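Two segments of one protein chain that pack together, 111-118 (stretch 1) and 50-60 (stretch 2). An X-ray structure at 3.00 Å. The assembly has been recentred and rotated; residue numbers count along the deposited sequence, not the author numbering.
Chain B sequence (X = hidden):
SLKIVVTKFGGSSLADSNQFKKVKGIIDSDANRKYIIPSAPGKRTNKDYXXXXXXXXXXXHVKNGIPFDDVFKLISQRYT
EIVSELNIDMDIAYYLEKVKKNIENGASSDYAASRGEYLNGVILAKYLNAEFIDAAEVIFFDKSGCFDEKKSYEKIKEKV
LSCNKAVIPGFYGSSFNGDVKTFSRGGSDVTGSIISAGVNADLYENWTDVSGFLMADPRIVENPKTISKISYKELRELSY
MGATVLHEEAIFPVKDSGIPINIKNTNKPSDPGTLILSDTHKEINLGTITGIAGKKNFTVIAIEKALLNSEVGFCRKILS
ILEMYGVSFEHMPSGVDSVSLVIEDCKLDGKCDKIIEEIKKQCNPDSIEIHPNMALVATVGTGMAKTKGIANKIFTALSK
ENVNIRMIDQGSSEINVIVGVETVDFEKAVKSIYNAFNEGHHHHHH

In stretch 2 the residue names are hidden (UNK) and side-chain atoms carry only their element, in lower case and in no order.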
ATOM      1  N   TYR B 111      25.993  15.534 -31.168  1.00 61.57           N
ATOM      2  CA  TYR B 111      27.120  15.145 -31.994  1.00 60.86           C
ATOM      3  C   TYR B 111      28.388  15.045 -31.138  1.00 61.46           C
ATOM      4  O   TYR B 111      29.077  14.022 -31.128  1.00 59.87           O
ATOM      5  CB  TYR B 111      27.343  16.152 -33.127  1.00 61.04           C
ATOM      6  CG  TYR B 111      28.589  15.837 -33.912  1.00 60.47           C
ATOM      7  CD1 TYR B 111      29.799  16.438 -33.599  1.00 60.55           C
ATOM      8  CD2 TYR B 111      28.568  14.895 -34.925  1.00 59.47           C
ATOM      9  CE1 TYR B 111      30.947  16.135 -34.295  1.00 60.35           C
ATOM     10  CE2 TYR B 111      29.711  14.584 -35.626  1.00 59.93           C
ATOM     11  CZ  TYR B 111      30.898  15.210 -35.311  1.00 60.52           C
ATOM     12  OH  TYR B 111      32.047  14.902 -36.010  1.00 62.09           O
ATOM     13  N   ALA B 112      28.686  16.125 -30.425  1.00 62.97           N
ATOM     14  CA  ALA B 112      29.870  16.196 -29.580  1.00 63.17           C
ATOM     15  C   ALA B 112      30.054  14.930 -28.742  1.00 63.44           C
ATOM     16  O   ALA B 112      31.031  14.215 -28.908  1.00 63.20           O
ATOM     17  CB  ALA B 112      29.790  17.418 -28.677  1.00 62.68           C
ATOM     18  N   ALA B 113      29.095  14.652 -27.863  1.00 64.82           N
ATOM     19  CA  ALA B 113      29.242  13.594 -26.860  1.00 64.89           C
ATOM     20  C   ALA B 113      29.195  12.186 -27.458  1.00 65.79           C
ATOM     21  O   ALA B 113      29.757  11.241 -26.882  1.00 69.13           O
ATOM     22  CB  ALA B 113      28.181  13.742 -25.779  1.00 63.06           C
ATOM     23  N   SER B 114      28.543  12.044 -28.610  1.00 64.34           N
ATOM     24  CA  SER B 114      28.425  10.737 -29.255  1.00 63.17           C
ATOM     25  C   SER B 114      29.731  10.265 -29.899  1.00 63.23           C
ATOM     26  O   SER B 114      29.829   9.104 -30.287  1.00 65.70           O
ATOM     27  CB  SER B 114      27.323  10.763 -30.311  1.00 63.23           C
ATOM     28  OG  SER B 114      27.509  11.845 -31.203  1.00 64.32           O
ATOM     29  N   ARG B 115      30.729  11.143 -30.007  1.00 60.94           N
ATOM     30  CA  ARG B 115      31.978  10.796 -30.689  1.00 59.42           C
ATOM     31  C   ARG B 115      32.886   9.847 -29.899  1.00 59.49           C
ATOM     32  O   ARG B 115      33.767   9.199 -30.472  1.00 60.39           O
ATOM     33  CB  ARG B 115      32.730  12.061 -31.130  1.00 58.96           C
ATOM     34  CG  ARG B 115      32.446  12.468 -32.569  1.00 59.00           C
ATOM     35  CD  ARG B 115      30.960  12.462 -32.918  1.00 59.30           C
ATOM     36  NE  ARG B 115      30.676  11.754 -34.170  1.00 59.03           N
ATOM     37  CZ  ARG B 115      29.534  11.126 -34.456  1.00 59.43           C
ATOM     38  NH1 ARG B 115      28.537  11.075 -33.581  1.00 59.46           N
ATOM     39  NH2 ARG B 115      29.387  10.518 -35.627  1.00 60.27           N
ATOM     40  N   GLY B 116      32.670   9.735 -28.596  1.00 59.23           N
ATOM     41  CA  GLY B 116      33.379   8.722 -27.816  1.00 59.10           C
ATOM     42  C   GLY B 116      33.126   7.315 -28.338  1.00 58.04           C
ATOM     43  O   GLY B 116      34.042   6.500 -28.426  1.00 58.20           O
ATOM     44  N   GLU B 117      31.877   7.043 -28.707  1.00 57.43           N
ATOM     45  CA  GLU B 117      31.464   5.710 -29.142  1.00 56.43           C
ATOM     46  C   GLU B 117      31.906   5.519 -30.581  1.00 55.75           C
ATOM     47  O   GLU B 117      32.470   4.485 -30.939  1.00 56.17           O
ATOM     48  CB  GLU B 117      29.945   5.522 -29.049  1.00 57.31           C
ATOM     49  CG  GLU B 117      29.194   6.476 -28.127  1.00 59.22           C
ATOM     50  CD  GLU B 117      29.578   6.350 -26.663  1.00 60.56           C
ATOM     51  OE1 GLU B 117      30.247   5.355 -26.324  1.00 62.72           O
ATOM     52  OE2 GLU B 117      29.208   7.237 -25.853  1.00 59.91           O
ATOM     53  N   TYR B 118      31.639   6.536 -31.397  1.00 54.96           N
ATOM     54  CA  TYR B 118      32.106   6.600 -32.791  1.00 53.89           C
ATOM     55  C   TYR B 118      33.599   6.271 -32.940  1.00 52.81           C
ATOM     56  O   TYR B 118      33.972   5.425 -33.753  1.00 52.28           O
ATOM     57  CB  TYR B 118      31.814   7.993 -33.379  1.00 53.42           C
ATOM     58  CG  TYR B 118      32.335   8.192 -34.777  1.00 53.44           C
ATOM     59  CD1 TYR B 118      31.583   7.818 -35.879  1.00 53.51           C
ATOM     60  CD2 TYR B 118      33.592   8.748 -34.999  1.00 53.99           C
ATOM     61  CE1 TYR B 118      32.063   7.990 -37.167  1.00 53.82           C
ATOM     62  CE2 TYR B 118      34.080   8.922 -36.282  1.00 54.02           C
ATOM     63  CZ  TYR B 118      33.310   8.541 -37.361  1.00 54.12           C
ATOM     64  OH  TYR B 118      33.792   8.705 -38.640  1.00 55.96           O
ATOM     65  N   UNK B  50      36.541  11.367 -17.612  1.00 73.27           N
ATOM     66  CA  UNK B  50      35.760  10.496 -18.496  1.00 71.04           C
ATOM     67  C   UNK B  50      35.604  11.177 -19.851  1.00 69.13           C
ATOM     68  O   UNK B  50      35.248  12.356 -19.913  1.00 68.87           O
ATOM     69  c   UNK B  50      31.157   8.379 -18.862  1.00 77.89           C
ATOM     70  c   UNK B  50      33.494   9.324 -18.700  1.00 73.30           C
ATOM     71  c   UNK B  50      34.389  10.237 -17.883  1.00 71.69           C
ATOM     72  c   UNK B  50      32.093   9.328 -18.124  1.00 76.61           C
ATOM     73  n   UNK B  50      29.801   8.345 -18.232  1.00 78.46           N
ATOM     74  N   UNK B  51      35.861  10.441 -20.931  1.00 66.11           N
ATOM     75  CA  UNK B  51      35.850  11.041 -22.271  1.00 64.74           C
ATOM     76  C   UNK B  51      34.558  11.806 -22.550  1.00 64.55           C
ATOM     77  O   UNK B  51      34.585  13.029 -22.728  1.00 66.97           O
ATOM     78  c   UNK B  51      38.511  10.528 -23.730  1.00 64.34           C
ATOM     79  c   UNK B  51      36.035   9.992 -23.384  1.00 62.97           C
ATOM     80  c   UNK B  51      35.666  10.584 -24.740  1.00 60.71           C
ATOM     81  c   UNK B  51      37.474   9.475 -23.402  1.00 63.50           C
ATOM     82  N   UNK B  52      33.435  11.092 -22.572  1.00 61.04           N
ATOM     83  CA  UNK B  52      32.163  11.695 -22.945  1.00 59.33           C
ATOM     84  C   UNK B  52      31.937  13.018 -22.228  1.00 59.74           C
ATOM     85  O   UNK B  52      31.476  13.980 -22.834  1.00 60.68           O
ATOM     86  o   UNK B  52      31.286   9.465 -23.197  1.00 58.03           O
ATOM     87  c   UNK B  52      29.722  11.288 -23.302  1.00 56.83           C
ATOM     88  c   UNK B  52      30.989  10.757 -22.662  1.00 57.91           C
ATOM     89  N   UNK B  53      32.282  13.076 -20.948  1.00 59.41           N
ATOM     90  CA  UNK B  53      32.166  14.324 -20.211  1.00 61.12           C
ATOM     91  C   UNK B  53      33.054  15.393 -20.831  1.00 61.71           C
ATOM     92  O   UNK B  53      32.613  16.527 -21.038  1.00 62.23           O
ATOM     93  o   UNK B  53      30.385  13.076 -18.504  1.00 61.63           O
ATOM     94  o   UNK B  53      31.686  13.232 -16.723  1.00 66.36           O
ATOM     95  c   UNK B  53      32.534  14.138 -18.739  1.00 62.83           C
ATOM     96  c   UNK B  53      31.452  13.429 -17.940  1.00 63.66           C
ATOM     97  N   UNK B  54      34.303  15.032 -21.125  1.00 61.26           N
ATOM     98  CA  UNK B  54      35.251  15.980 -21.716  1.00 61.02           C
ATOM     99  C   UNK B  54      34.781  16.448 -23.082  1.00 60.33           C
ATOM    100  O   UNK B  54      34.935  17.626 -23.422  1.00 60.78           O
ATOM    101  c   UNK B  54      37.000  15.715 -19.323  1.00 62.69           C
ATOM    102  c   UNK B  54      38.977  15.204 -20.805  1.00 61.57           C
ATOM    103  c   UNK B  54      37.617  15.891 -20.709  1.00 62.91           C
ATOM    104  c   UNK B  54      36.662  15.388 -21.801  1.00 61.43           C
ATOM    105  N   UNK B  55      34.197  15.538 -23.859  1.00 58.49           N
ATOM    106  CA  UNK B  55      33.560  15.938 -25.110  1.00 58.40           C
ATOM    107  C   UNK B  55      32.536  17.057 -24.849  1.00 58.70           C
ATOM    108  O   UNK B  55      32.721  18.178 -25.329  1.00 59.33           O
ATOM    109  c   UNK B  55      34.670  14.677 -27.646  1.00 55.60           C
ATOM    110  c   UNK B  55      33.242  12.673 -27.270  1.00 55.15           C
ATOM    111  c   UNK B  55      32.927  14.739 -25.839  1.00 57.07           C
ATOM    112  c   UNK B  55      33.925  13.861 -26.608  1.00 56.12           C
ATOM    113  N   UNK B  56      31.498  16.778 -24.060  1.00 57.59           N
ATOM    114  CA  UNK B  56      30.526  17.810 -23.689  1.00 58.53           C
ATOM    115  C   UNK B  56      31.219  19.125 -23.366  1.00 60.01           C
ATOM    116  O   UNK B  56      30.771  20.189 -23.790  1.00 61.24           O
ATOM    117  c   UNK B  56      26.476  15.964 -23.855  1.00 58.28           C
ATOM    118  c   UNK B  56      26.388  14.765 -23.161  1.00 57.33           C
ATOM    119  o   UNK B  56      25.329  13.901 -23.377  1.00 55.95           O
ATOM    120  c   UNK B  56      29.705  17.409 -22.459  1.00 58.59           C
ATOM    121  c   UNK B  56      27.547  16.814 -23.627  1.00 58.32           C
ATOM    122  c   UNK B  56      28.437  15.276 -22.040  1.00 57.04           C
ATOM    123  c   UNK B  56      27.372  14.421 -22.256  1.00 56.85           C
ATOM    124  c   UNK B  56      28.547  16.480 -22.722  1.00 57.63           C
ATOM    125  N   UNK B  57      32.307  19.054 -22.605  1.00 59.89           N
ATOM    126  CA  UNK B  57      32.991  20.267 -22.181  1.00 61.16           C
ATOM    127  C   UNK B  57      33.533  21.056 -23.375  1.00 62.18           C
ATOM    128  O   UNK B  57      33.495  22.287 -23.370  1.00 63.36           O
ATOM    129  c   UNK B  57      34.101  19.952 -21.175  1.00 60.79           C
ATOM    130  c   UNK B  57      33.998  22.287 -20.265  1.00 63.00           C
ATOM    131  c   UNK B  57      35.855  20.774 -19.585  1.00 62.65           C
ATOM    132  c   UNK B  57      34.910  21.159 -20.706  1.00 62.02           C
ATOM    133  N   UNK B  58      34.022  20.364 -24.400  1.00 61.71           N
ATOM    134  CA  UNK B  58      34.438  21.056 -25.620  1.00 63.26           C
ATOM    135  C   UNK B  58      33.271  21.873 -26.166  1.00 63.66           C
ATOM    136  O   UNK B  58      33.403  23.080 -26.400  1.00 64.85           O
ATOM    137  s   UNK B  58      36.284  19.028 -26.103  1.00 63.73           S
ATOM    138  c   UNK B  58      34.933  20.075 -26.678  1.00 62.89           C
ATOM    139  N   UNK B  59      32.124  21.210 -26.335  1.00 61.84           N
ATOM    140  CA  UNK B  59      30.893  21.860 -26.782  1.00 61.46           C
ATOM    141  C   UNK B  59      30.591  23.104 -25.946  1.00 63.58           C
ATOM    142  O   UNK B  59      30.099  24.109 -26.469  1.00 64.71           O
ATOM    143  c   UNK B  59      28.405  21.495 -27.129  1.00 60.82           C
ATOM    144  n   UNK B  59      27.428  21.496 -26.224  1.00 61.75           N
ATOM    145  c   UNK B  59      29.723  20.875 -26.712  1.00 60.03           C
ATOM    146  o   UNK B  59      28.263  21.955 -28.254  1.00 61.84           O
ATOM    147  N   UNK B  60      30.894  23.037 -24.651  1.00 63.36           N
ATOM    148  CA  UNK B  60      30.726  24.186 -23.774  1.00 65.19           C
ATOM    149  C   UNK B  60      31.646  25.338 -24.189  1.00 67.42           C
ATOM    150  O   UNK B  60      31.239  26.502 -24.158  1.00 69.42           O
ATOM    151  c   UNK B  60      30.973  23.795 -22.328  1.00 64.77           C
TER

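Position 50 carries four carbons in a row ending in a nitrogen, which touches nothing on stretch 1. An unbranched chain of this length with a terminal amine is Lys-50. It sits at the N-cap position, its chi angles all t, and its backbone O receives the N of position 54.

Position 51 has four carbons, forked at the first, one arm two carbons long; the one-carbon arm comes near Gly-116 CA. Branching at CB with unequal arms means Ile-51. Its CA-to-CB bond points toward stretch 1, and Ile-51 CG2 lies 4.3 Å from Gly-116 CA, a loose but buried approach.

At position 52 one carbon carries an oxygen and a second carbon. The carbon arm lies near Ala-113 O and CB, the oxygen near Glu-117 OE2, so the two branches meet different surroundings. This is Thr-52: CG2 is 3.6 Å from Ala-113 O and 3.8 Å from Ala-113 CB, while OG1 is 4.0 Å from Glu-117 OE2, too far for a hydrogen bond.

Position 53 has no contact with stretch 1. Two carbons, the second bearing two oxygens, make a short carboxylate: Asp-53, pointing away from the partner helix.

Position 54 has four carbons forked at the second and makes no contact with stretch 1; it is Leu-54.

Position 55 has the same fork, but here the side chain is buried and aimed toward stretch 1. One terminal carbon lies 3.2 Å from Ala-112 O and 3.3 Å from Gly-116 N. This is Leu-55, with chi1 m and chi2 t, and the carbon is CD1. Leu-55 CD1 is also 3.8 Å from Ala-113 O and 3.9 Å from Arg-115 C, so this one methyl touches backbone atoms of residues 112, 113, 115 and 116.

Position 56 offers one carbon, then a six-carbon ring bearing an oxygen, with Ala-113 CB over one face: Tyr-56. Its CA-to-CB bond runs sideways, yet the ring comes nearer, and Ala-113 CB is 3.5 Å from the ring centroid and 3.3 Å from CZ of Tyr-56, a CH-pi contact.

Position 57, four carbons forked at the second and out of reach of stretch 1, is Leu-57.

Position 58 has one carbon and a sulfur, hence Cys-58. Its CA-to-CB bond points toward stretch 1, but Cys-58 CB is 6.1 Å from Ala-112 CB, beyond contact.

Position 59 has two carbons, the second carrying one oxygen and one nitrogen; the first carbon approaches Ala-112 CB. This is Asn-59, its CB 4.0 Å from Ala-112 CB, so the contact is made by carbon.

Position 60 has a single carbon, beyond reach: Ala-60.

The rule is small against large. The helices run at 148° between their N-to-C directions, with axes 7.7 Å apart at closest approach, and Ala-113 CA comes within 5.2 Å of Leu-55 CA. Ala-112, Ala-113 and Gly-116 keep stretch 1 low, letting Leu-55 reach its backbone. An ideal CB on Gly-116 would lie 3.6 Å from Ile-51 CG2 and from Thr-52 OG1, leaving little spare room. In all, 349 Å² of surface, both sides summed, is buried between the stretches, and the contacts are packing contacts without a hydrogen bond across.

Stretch 2 (50-60) KITDLLYLCNA
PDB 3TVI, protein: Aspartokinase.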